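Local coordinates for probable outer membrane protein (Pseudomonas aeruginosa, PDB 3DWO) that is probably an outer-membrane channel of the FadL family that takes up long-chain fatty acids or other hydrophobic compounds, at residues V207-P212 against K239-Y244; A280-P285 against Q315-K320. One frame throughout, in Å; residues are numbered along the deposited sequence.

Interaction 1: V207-P212 against K239-Y244. With C8E ((hydroxyethyloxy)tri(ethyloxy)octane), chain M.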
ATOM      1  N   VAL A 207       9.491   3.231 -12.136  1.00 20.87           N
ATOM      2  CA  VAL A 207      10.676   2.876 -11.371  1.00 21.85           C
ATOM      3  C   VAL A 207      10.514   1.541 -10.664  1.00 24.53           C
ATOM      4  O   VAL A 207       9.396   1.081 -10.436  1.00 23.29           O
ATOM      5  CB  VAL A 207      10.992   3.977 -10.334  1.00 24.47           C
ATOM      6  CG1 VAL A 207      11.390   5.271 -11.059  1.00 21.54           C
ATOM      7  CG2 VAL A 207       9.759   4.242  -9.454  1.00 20.39           C
ATOM      8  N   ASP A 208      11.644   0.932 -10.310  1.00 25.32           N
ATOM      9  CA  ASP A 208      11.657  -0.369  -9.652  1.00 26.75           C
ATOM     10  C   ASP A 208      12.890  -0.475  -8.761  1.00 25.35           C
ATOM     11  O   ASP A 208      13.853   0.271  -8.933  1.00 23.37           O
ATOM     12  CB  ASP A 208      11.732  -1.483 -10.703  1.00 30.99           C
ATOM     13  CG  ASP A 208      10.617  -1.397 -11.734  1.00 38.51           C
ATOM     14  OD1 ASP A 208       9.510  -1.910 -11.458  1.00 42.46           O
ATOM     15  OD2 ASP A 208      10.840  -0.813 -12.822  1.00 41.33           O
ATOM     16  N   ASN A 209      12.857  -1.412  -7.819  1.00 23.45           N
ATOM     17  CA  ASN A 209      13.990  -1.633  -6.929  1.00 24.86           C
ATOM     18  C   ASN A 209      13.877  -2.920  -6.126  1.00 24.34           C
ATOM     19  O   ASN A 209      12.784  -3.354  -5.760  1.00 24.46           O
ATOM     20  CB  ASN A 209      14.168  -0.470  -5.946  1.00 22.48           C
ATOM     21  CG  ASN A 209      15.426  -0.621  -5.098  1.00 23.78           C
ATOM     22  OD1 ASN A 209      16.529  -0.681  -5.631  1.00 22.88           O
ATOM     23  ND2 ASN A 209      15.262  -0.695  -3.778  1.00 22.58           N
ATOM     24  N   THR A 210      15.030  -3.516  -5.853  1.00 23.65           N
ATOM     25  CA  THR A 210      15.113  -4.736  -5.066  1.00 23.99           C
ATOM     26  C   THR A 210      16.105  -4.454  -3.943  1.00 25.81           C
ATOM     27  O   THR A 210      17.228  -4.016  -4.202  1.00 25.90           O
ATOM     28  CB  THR A 210      15.629  -5.919  -5.912  1.00 22.70           C
ATOM     29  OG1 THR A 210      14.719  -6.160  -6.994  1.00 22.19           O
ATOM     30  CG2 THR A 210      15.735  -7.183  -5.061  1.00 21.91           C
ATOM     31  N   SER A 211      15.683  -4.676  -2.702  1.00 26.37           N
ATOM     32  CA  SER A 211      16.552  -4.446  -1.553  1.00 27.86           C
ATOM     33  C   SER A 211      16.133  -5.343  -0.390  1.00 29.06           C
ATOM     34  O   SER A 211      15.006  -5.830  -0.348  1.00 29.62           O
ATOM     35  CB  SER A 211      16.507  -2.973  -1.130  1.00 25.59           C
ATOM     36  OG  SER A 211      15.225  -2.613  -0.656  1.00 26.58           O
ATOM     37  N   PRO A 212      17.040  -5.563   0.576  1.00 29.76           N
ATOM     38  CA  PRO A 212      16.817  -6.401   1.759  1.00 29.94           C
ATOM     39  C   PRO A 212      16.210  -5.693   2.957  1.00 30.71           C
ATOM     40  O   PRO A 212      16.438  -4.504   3.180  1.00 29.97           O
ATOM     41  CB  PRO A 212      18.217  -6.919   2.099  1.00 29.82           C
ATOM     42  CG  PRO A 212      19.123  -6.381   0.982  1.00 31.58           C
ATOM     43  CD  PRO A 212      18.447  -5.148   0.515  1.00 30.33           C
ATOM     44  N   LYS A 239      15.154   2.820  -2.676  1.00 20.09           N
ATOM     45  CA  LYS A 239      15.311   3.873  -3.668  1.00 21.25           C
ATOM     46  C   LYS A 239      14.937   3.313  -5.033  1.00 22.70           C
ATOM     47  O   LYS A 239      15.686   2.528  -5.617  1.00 21.03           O
ATOM     48  CB  LYS A 239      16.756   4.370  -3.691  1.00 23.54           C
ATOM     49  CG  LYS A 239      17.046   5.434  -4.737  1.00 26.33           C
ATOM     50  CD  LYS A 239      18.471   5.949  -4.571  1.00 30.13           C
ATOM     51  CE  LYS A 239      18.832   6.994  -5.610  1.00 30.29           C
ATOM     52  NZ  LYS A 239      20.231   7.480  -5.405  1.00 33.44           N
ATOM     53  N   LEU A 240      13.770   3.711  -5.530  1.00 21.62           N
ATOM     54  CA  LEU A 240      13.286   3.247  -6.822  1.00 22.85           C
ATOM     55  C   LEU A 240      14.051   3.932  -7.951  1.00 22.31           C
ATOM     56  O   LEU A 240      14.333   5.133  -7.894  1.00 20.60           O
ATOM     57  CB  LEU A 240      11.783   3.530  -6.947  1.00 25.30           C
ATOM     58  CG  LEU A 240      10.796   2.614  -6.207  1.00 28.67           C
ATOM     59  CD1 LEU A 240      11.320   2.218  -4.843  1.00 30.95           C
ATOM     60  CD2 LEU A 240       9.457   3.330  -6.081  1.00 26.59           C
ATOM     61  N   LYS A 241      14.389   3.157  -8.974  1.00 19.86           N
ATOM     62  CA  LYS A 241      15.129   3.679 -10.106  1.00 19.91           C
ATOM     63  C   LYS A 241      14.461   3.266 -11.403  1.00 18.32           C
ATOM     64  O   LYS A 241      13.900   2.175 -11.503  1.00 17.27           O
ATOM     65  CB  LYS A 241      16.569   3.163 -10.070  1.00 20.63           C
ATOM     66  CG  LYS A 241      17.278   3.467  -8.756  1.00 23.91           C
ATOM     67  CD  LYS A 241      18.668   2.868  -8.722  1.00 22.34           C
ATOM     68  CE  LYS A 241      19.142   2.696  -7.289  1.00 27.17           C
ATOM     69  NZ  LYS A 241      18.246   1.784  -6.504  1.00 24.60           N
ATOM     70  N   GLY A 242      14.538   4.148 -12.391  1.00 17.87           N
ATOM     71  CA  GLY A 242      13.927   3.890 -13.680  1.00 18.60           C
ATOM     72  C   GLY A 242      14.037   5.099 -14.602  1.00 18.91           C
ATOM     73  O   GLY A 242      15.127   5.644 -14.789  1.00 18.36           O
ATOM     74  N   HIS A 243      12.908   5.527 -15.162  1.00 18.23           N
ATOM     75  CA  HIS A 243      12.888   6.654 -16.095  1.00 20.51           C
ATOM     76  C   HIS A 243      11.591   7.439 -15.993  1.00 20.03           C
ATOM     77  O   HIS A 243      10.639   7.010 -15.344  1.00 18.00           O
ATOM     78  CB  HIS A 243      12.992   6.141 -17.540  1.00 23.69           C
ATOM     79  CG  HIS A 243      14.092   5.150 -17.756  1.00 27.97           C
ATOM     80  ND1 HIS A 243      15.373   5.521 -18.108  1.00 31.39           N
ATOM     81  CD2 HIS A 243      14.118   3.803 -17.611  1.00 29.34           C
ATOM     82  CE1 HIS A 243      16.140   4.447 -18.168  1.00 31.81           C
ATOM     83  NE2 HIS A 243      15.403   3.392 -17.870  1.00 32.60           N
ATOM     84  N   TYR A 244      11.565   8.592 -16.655  1.00 20.46           N
ATOM     85  CA  TYR A 244      10.367   9.420 -16.718  1.00 20.47           C
ATOM     86  C   TYR A 244      10.364   9.948 -18.140  1.00 20.88           C
ATOM     87  O   TYR A 244      11.416  10.105 -18.753  1.00 19.79           O
ATOM     88  CB  TYR A 244      10.405  10.590 -15.709  1.00 18.07           C
ATOM     89  CG  TYR A 244      11.201  11.811 -16.141  1.00 17.94           C
ATOM     90  CD1 TYR A 244      10.728  12.671 -17.137  1.00 17.83           C
ATOM     91  CD2 TYR A 244      12.431  12.110 -15.549  1.00 20.00           C
ATOM     92  CE1 TYR A 244      11.462  13.798 -17.530  1.00 18.20           C
ATOM     93  CE2 TYR A 244      13.176  13.235 -15.935  1.00 17.32           C
ATOM     94  CZ  TYR A 244      12.685  14.071 -16.921  1.00 18.95           C
ATOM     95  OH  TYR A 244      13.414  15.178 -17.299  1.00 19.24           O
TER
HETATM   96  C1  C8E M 463      20.793  -2.391  -1.736  1.00 74.34           C
HETATM   97  C2  C8E M 463      19.917  -3.420  -2.278  1.00 75.10           C
HETATM   98  C3  C8E M 463      20.583  -4.504  -2.967  1.00 75.27           C
HETATM   99  C4  C8E M 463      19.639  -5.605  -3.046  1.00 74.95           C
HETATM  100  C5  C8E M 463      20.399  -6.875  -3.183  1.00 75.44           C
HETATM  101  C6  C8E M 463      20.063  -7.762  -2.092  1.00 76.12           C
HETATM  102  C7  C8E M 463      21.346  -7.847  -1.423  1.00 77.14           C
HETATM  103  C8  C8E M 463      21.420  -9.167  -0.760  1.00 77.49           C
HETATM  104  O9  C8E M 463      20.998  -9.500   0.554  1.00 77.78           O
HETATM  105  C10 C8E M 463      21.605  -8.836   1.659  1.00 78.05           C
HETATM  106  C11 C8E M 463      20.934  -9.401   2.873  1.00 78.05           C
HETATM  107  O12 C8E M 463      21.476 -10.692   3.224  1.00 77.98           O
HETATM  108  O   HOH W   1      12.629   0.617 -13.936  1.00 44.86           O
HETATM  109  O   HOH W   2      17.625   0.690  -2.037  1.00 17.18           O
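D208 and K241 grip each other through a reciprocal pair of backbone hydrogen bonds, D208 N to K241 O at 2.8 Å and K241 N to D208 O at 2.9 Å. The K241 N-H points almost straight at its acceptor (173°), the D208 N-H less so, and both donors lie above the carbonyl planes. One step along, V207 and G242 form a non-hydrogen-bonded pair, the CA atoms of V207 and G242 only 4.1 Å apart; G242 has no side chain to hold the strands off. The side chains of V207 and L240 cross at about a right angle. V207 CG2, in the crowded position between its backbone N and carbonyl carbon, presses on L240 CB at 3.3 Å, tighter than usual van der Waals contact.

D208 and K241 put polar side chains on one face of the sheet. K241 runs nearly extended and bends at its last torsion (chi4 60°), which folds NZ back onto K239 O at 2.8 Å, in the plane of that carbonyl. N209, with CG anti to the backbone N (chi1 -175°), reaches across and lays its amide beside the same carbonyl, N209 CG 3.2 Å from K239 O. N238 OD1 accepts from N209 ND2, as does a water. A second water joins D208 OD2 to K241 O. Farther along, the octyl chain of a detergent lies over S211 and P212, with its C6 3.5 Å from P212 CG. The whole is an antiparallel beta hairpin, strands 201-220 and 226-248, in the wall of an outer-membrane beta barrel.

Interaction 2: A280-P285 against Q315-K320. With C8E ((hydroxyethyloxy)tri(ethyloxy)octane), chain D; SO4 (sulfate ion), chain B.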
ATOM      1  N   ALA A 280      13.413   7.757  -7.086  1.00 19.69           N
ATOM      2  CA  ALA A 280      12.490   8.261  -6.091  1.00 19.54           C
ATOM      3  C   ALA A 280      12.509   7.308  -4.905  1.00 21.07           C
ATOM      4  O   ALA A 280      12.261   6.113  -5.066  1.00 22.01           O
ATOM      5  CB  ALA A 280      11.074   8.352  -6.678  1.00 20.71           C
ATOM      6  N   ARG A 281      12.824   7.826  -3.720  1.00 22.44           N
ATOM      7  CA  ARG A 281      12.845   6.991  -2.524  1.00 25.61           C
ATOM      8  C   ARG A 281      11.412   6.681  -2.119  1.00 24.13           C
ATOM      9  O   ARG A 281      10.535   7.539  -2.216  1.00 23.26           O
ATOM     10  CB  ARG A 281      13.524   7.698  -1.343  1.00 27.30           C
ATOM     11  CG  ARG A 281      15.011   7.943  -1.495  1.00 34.98           C
ATOM     12  CD  ARG A 281      15.670   8.017  -0.120  1.00 36.65           C
ATOM     13  NE  ARG A 281      15.740   6.694   0.491  1.00 39.67           N
ATOM     14  CZ  ARG A 281      16.740   5.840   0.301  1.00 41.97           C
ATOM     15  NH1 ARG A 281      17.766   6.178  -0.477  1.00 41.58           N
ATOM     16  NH2 ARG A 281      16.708   4.639   0.866  1.00 43.14           N
ATOM     17  N   LEU A 282      11.186   5.453  -1.669  1.00 23.77           N
ATOM     18  CA  LEU A 282       9.868   5.019  -1.220  1.00 24.65           C
ATOM     19  C   LEU A 282      10.126   3.900  -0.212  1.00 24.33           C
ATOM     20  O   LEU A 282       9.798   2.736  -0.448  1.00 24.56           O
ATOM     21  CB  LEU A 282       9.041   4.513  -2.407  1.00 23.73           C
ATOM     22  CG  LEU A 282       7.507   4.442  -2.313  1.00 27.09           C
ATOM     23  CD1 LEU A 282       7.094   3.462  -1.241  1.00 33.25           C
ATOM     24  CD2 LEU A 282       6.936   5.810  -2.004  1.00 26.96           C
ATOM     25  N   ASP A 283      10.743   4.262   0.909  1.00 24.70           N
ATOM     26  CA  ASP A 283      11.062   3.290   1.950  1.00 26.20           C
ATOM     27  C   ASP A 283       9.812   2.625   2.510  1.00 26.28           C
ATOM     28  O   ASP A 283       8.797   3.285   2.746  1.00 27.23           O
ATOM     29  CB  ASP A 283      11.820   3.955   3.105  1.00 26.74           C
ATOM     30  CG  ASP A 283      13.170   4.519   2.685  1.00 30.10           C
ATOM     31  OD1 ASP A 283      13.691   4.141   1.609  1.00 27.75           O
ATOM     32  OD2 ASP A 283      13.721   5.338   3.453  1.00 30.30           O
ATOM     33  N   ILE A 284       9.886   1.316   2.714  1.00 26.11           N
ATOM     34  CA  ILE A 284       8.765   0.588   3.285  1.00 25.23           C
ATOM     35  C   ILE A 284       8.834   0.886   4.780  1.00 25.11           C
ATOM     36  O   ILE A 284       9.811   0.548   5.446  1.00 25.78           O
ATOM     37  CB  ILE A 284       8.900  -0.922   3.025  1.00 25.90           C
ATOM     38  CG1 ILE A 284       9.028  -1.164   1.518  1.00 26.19           C
ATOM     39  CG2 ILE A 284       7.680  -1.663   3.566  1.00 24.65           C
ATOM     40  CD1 ILE A 284       9.199  -2.620   1.133  1.00 26.19           C
ATOM     41  N   PRO A 285       7.795   1.530   5.328  1.00 24.10           N
ATOM     42  CA  PRO A 285       7.748   1.886   6.747  1.00 24.56           C
ATOM     43  C   PRO A 285       7.913   0.755   7.757  1.00 24.11           C
ATOM     44  O   PRO A 285       7.474  -0.370   7.537  1.00 22.53           O
ATOM     45  CB  PRO A 285       6.401   2.596   6.881  1.00 24.82           C
ATOM     46  CG  PRO A 285       5.572   1.928   5.839  1.00 26.16           C
ATOM     47  CD  PRO A 285       6.511   1.832   4.671  1.00 25.24           C
ATOM     48  N   GLN A 315       7.710  11.297   4.442  1.00 22.61           N
ATOM     49  CA  GLN A 315       7.587  12.742   4.542  1.00 22.80           C
ATOM     50  C   GLN A 315       7.305  13.396   3.200  1.00 24.23           C
ATOM     51  O   GLN A 315       6.581  14.389   3.124  1.00 23.21           O
ATOM     52  CB  GLN A 315       8.872  13.325   5.140  1.00 22.95           C
ATOM     53  CG  GLN A 315       9.010  13.091   6.641  1.00 23.47           C
ATOM     54  CD  GLN A 315       7.958  13.868   7.424  1.00 24.75           C
ATOM     55  OE1 GLN A 315       7.799  15.069   7.227  1.00 26.63           O
ATOM     56  NE2 GLN A 315       7.237  13.185   8.309  1.00 23.49           N
ATOM     57  N   ASP A 316       7.875  12.843   2.135  1.00 24.88           N
ATOM     58  CA  ASP A 316       7.665  13.407   0.808  1.00 28.21           C
ATOM     59  C   ASP A 316       7.968  12.419  -0.313  1.00 27.46           C
ATOM     60  O   ASP A 316       8.594  11.381  -0.092  1.00 28.23           O
ATOM     61  CB  ASP A 316       8.551  14.634   0.634  1.00 31.12           C
ATOM     62  CG  ASP A 316      10.024  14.288   0.678  1.00 39.38           C
ATOM     63  OD1 ASP A 316      10.448  13.593   1.628  1.00 43.53           O
ATOM     64  OD2 ASP A 316      10.763  14.709  -0.235  1.00 43.84           O
ATOM     65  N   LEU A 317       7.511  12.754  -1.515  1.00 25.31           N
ATOM     66  CA  LEU A 317       7.762  11.928  -2.688  1.00 25.08           C
ATOM     67  C   LEU A 317       8.600  12.842  -3.559  1.00 23.85           C
ATOM     68  O   LEU A 317       8.108  13.856  -4.055  1.00 21.66           O
ATOM     69  CB  LEU A 317       6.458  11.586  -3.420  1.00 25.43           C
ATOM     70  CG  LEU A 317       6.229  10.147  -3.911  1.00 28.76           C
ATOM     71  CD1 LEU A 317       5.236  10.178  -5.064  1.00 28.13           C
ATOM     72  CD2 LEU A 317       7.523   9.499  -4.357  1.00 28.20           C
ATOM     73  N   THR A 318       9.866  12.500  -3.747  1.00 23.11           N
ATOM     74  CA  THR A 318      10.717  13.347  -4.547  1.00 22.51           C
ATOM     75  C   THR A 318      11.247  12.682  -5.799  1.00 22.69           C
ATOM     76  O   THR A 318      11.969  11.684  -5.734  1.00 23.65           O
ATOM     77  CB  THR A 318      11.903  13.853  -3.726  1.00 23.48           C
ATOM     78  OG1 THR A 318      11.419  14.448  -2.521  1.00 24.28           O
ATOM     79  CG2 THR A 318      12.687  14.892  -4.514  1.00 21.32           C
ATOM     80  N   LEU A 319      10.887  13.243  -6.946  1.00 23.14           N
ATOM     81  CA  LEU A 319      11.369  12.711  -8.207  1.00 21.30           C
ATOM     82  C   LEU A 319      12.709  13.365  -8.458  1.00 20.65           C
ATOM     83  O   LEU A 319      12.830  14.587  -8.397  1.00 21.60           O
ATOM     84  CB  LEU A 319      10.422  13.047  -9.357  1.00 21.84           C
ATOM     85  CG  LEU A 319      11.037  12.757 -10.733  1.00 21.61           C
ATOM     86  CD1 LEU A 319      11.332  11.265 -10.863  1.00 20.87           C
ATOM     87  CD2 LEU A 319      10.099  13.224 -11.832  1.00 20.58           C
ATOM     88  N   LYS A 320      13.718  12.547  -8.716  1.00 20.29           N
ATOM     89  CA  LYS A 320      15.044  13.055  -8.998  1.00 21.39           C
ATOM     90  C   LYS A 320      15.492  12.514 -10.344  1.00 21.18           C
ATOM     91  O   LYS A 320      15.003  11.483 -10.809  1.00 21.32           O
ATOM     92  CB  LYS A 320      16.031  12.632  -7.904  1.00 22.52           C
ATOM     93  CG  LYS A 320      15.782  13.292  -6.551  1.00 24.63           C
ATOM     94  CD  LYS A 320      16.893  12.947  -5.562  1.00 27.79           C
ATOM     95  CE  LYS A 320      16.650  13.593  -4.208  1.00 30.07           C
ATOM     96  NZ  LYS A 320      17.697  13.230  -3.207  1.00 30.76           N
TER
HETATM   97  C1  C8E D 454      -1.770  10.622  -0.022  1.00 50.18           C
HETATM   98  C2  C8E D 454      -1.100  10.341  -1.287  1.00 50.76           C
HETATM   99  C3  C8E D 454       0.232   9.760  -1.175  1.00 49.31           C
HETATM  100  C4  C8E D 454       0.684   9.465  -2.523  1.00 50.82           C
HETATM  101  C5  C8E D 454       1.764   8.450  -2.456  1.00 50.43           C
HETATM  102  C6  C8E D 454       1.920   7.797  -3.742  1.00 51.12           C
HETATM  103  C7  C8E D 454       3.282   7.309  -3.612  1.00 52.35           C
HETATM  104  C8  C8E D 454       3.376   5.959  -4.218  1.00 53.78           C
HETATM  105  O9  C8E D 454       4.340   5.510  -5.159  1.00 51.56           O
HETATM  106  C10 C8E D 454       4.432   6.165  -6.410  1.00 51.76           C
HETATM  107  C11 C8E D 454       5.530   5.470  -7.152  1.00 49.18           C
HETATM  108  O12 C8E D 454       6.772   6.180  -7.001  1.00 48.77           O
HETATM  109  C13 C8E D 454       7.302   6.800  -8.213  1.00 46.07           C
HETATM  110  C14 C8E D 454       6.908   8.200  -8.782  1.00 47.72           C
HETATM  111  O15 C8E D 454       7.716   9.340  -9.202  1.00 48.48           O
HETATM  112  C16 C8E D 454       7.956  10.264  -8.120  1.00 47.91           C
HETATM  113  C17 C8E D 454       6.907  11.384  -7.985  1.00 45.87           C
HETATM  114  O18 C8E D 454       5.978  11.733  -9.033  1.00 46.74           O
HETATM  115  C19 C8E D 454       6.480  12.759  -9.931  1.00 44.79           C
HETATM  116  C20 C8E D 454       5.722  14.113 -10.199  1.00 45.53           C
HETATM  117  O21 C8E D 454       4.833  14.203 -11.323  1.00 42.02           O
HETATM  118  S   SO4 B 452      18.217   9.926  -2.024  1.00 52.20           S
HETATM  119  O1  SO4 B 452      19.331  10.764  -1.539  1.00 54.71           O
HETATM  120  O2  SO4 B 452      16.966  10.366  -1.377  1.00 53.15           O
HETATM  121  O3  SO4 B 452      18.496   8.520  -1.675  1.00 52.20           O
HETATM  122  O4  SO4 B 452      18.081  10.060  -3.487  1.00 50.82           O
HETATM  123  O   HOH W   3      13.796  10.638  -4.124  1.00 22.13           O
HETATM  124  O   HOH W   4      10.751  10.341  -2.440  1.00 24.33           O
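The two-stranded hairpin 316-330, inserted between strands 300-309 and 336-346 of the barrel, here meets the end of strand 275-281 and the residues after it, where L282 and I284 still bond by their backbones to strand 226-248. No direct hydrogen bond joins the two segments; two waters bridge them instead. One accepts from R281 N at 3.0 Å and donates to T318 O at 2.7 Å. The other donates to R281 O at 2.8 Å and accepts from T318 N at 2.7 Å. Beside them the CA-H of A280 points at T318 O.

Beneath this wet seam the apolar branches gather. L317 CD2 faces A280 CB and L282 CD2, each at 4.4 Å, a loose fit. The other branch, L317 CD1, lies 3.6 Å from C17 of a bound detergent, which also runs past A280 and L319.

Polar groups turn the other way. The chain of R281 bends at chi3 (73°), bringing its guanidinium edge against D283: R281 NH2 meets the syn lone pair of D283 OD1 at 3.1 Å, nearly in plane, in a salt bridge. D283 OD2 has a second salt bridge, to R237. At another edge R281 NH1 donates to sulfate O3 at 2.7 Å, while the extended K320 reaches that ion weakly. The sulfate, probably from the crystallisation liquor, would offset the positive charges of R281 and K320. The contact is thus amphipathic, its leucines and alanine lining a detergent site, and cohesion between these two segments comes from water bridges and loose apolar packing.

Overall arrangement
Interactions 1 and 2, with centres 11 Å apart, are joined through neighbouring strands 226-248 and 275-281. L240 N lies 2.9 Å from A280 O, probably hydrogen-bonded, and L240 CD2 packs 3.9 Å from L282 CB. Both contacts reach the same detergent: V207 and L240 of interaction 1 touch the molecule that also lies along A280, L282, L317 and L319 of interaction 2, V207 CG2 being 3.8 Å from its C13. This shared apolar lining is consistent with a hydrophobic-compound site in a FadL-type channel. K239 CB rests 3.8 Å from R281 NH1, and the K239 side chain comes within about 4 Å of the sulfate bound by R281.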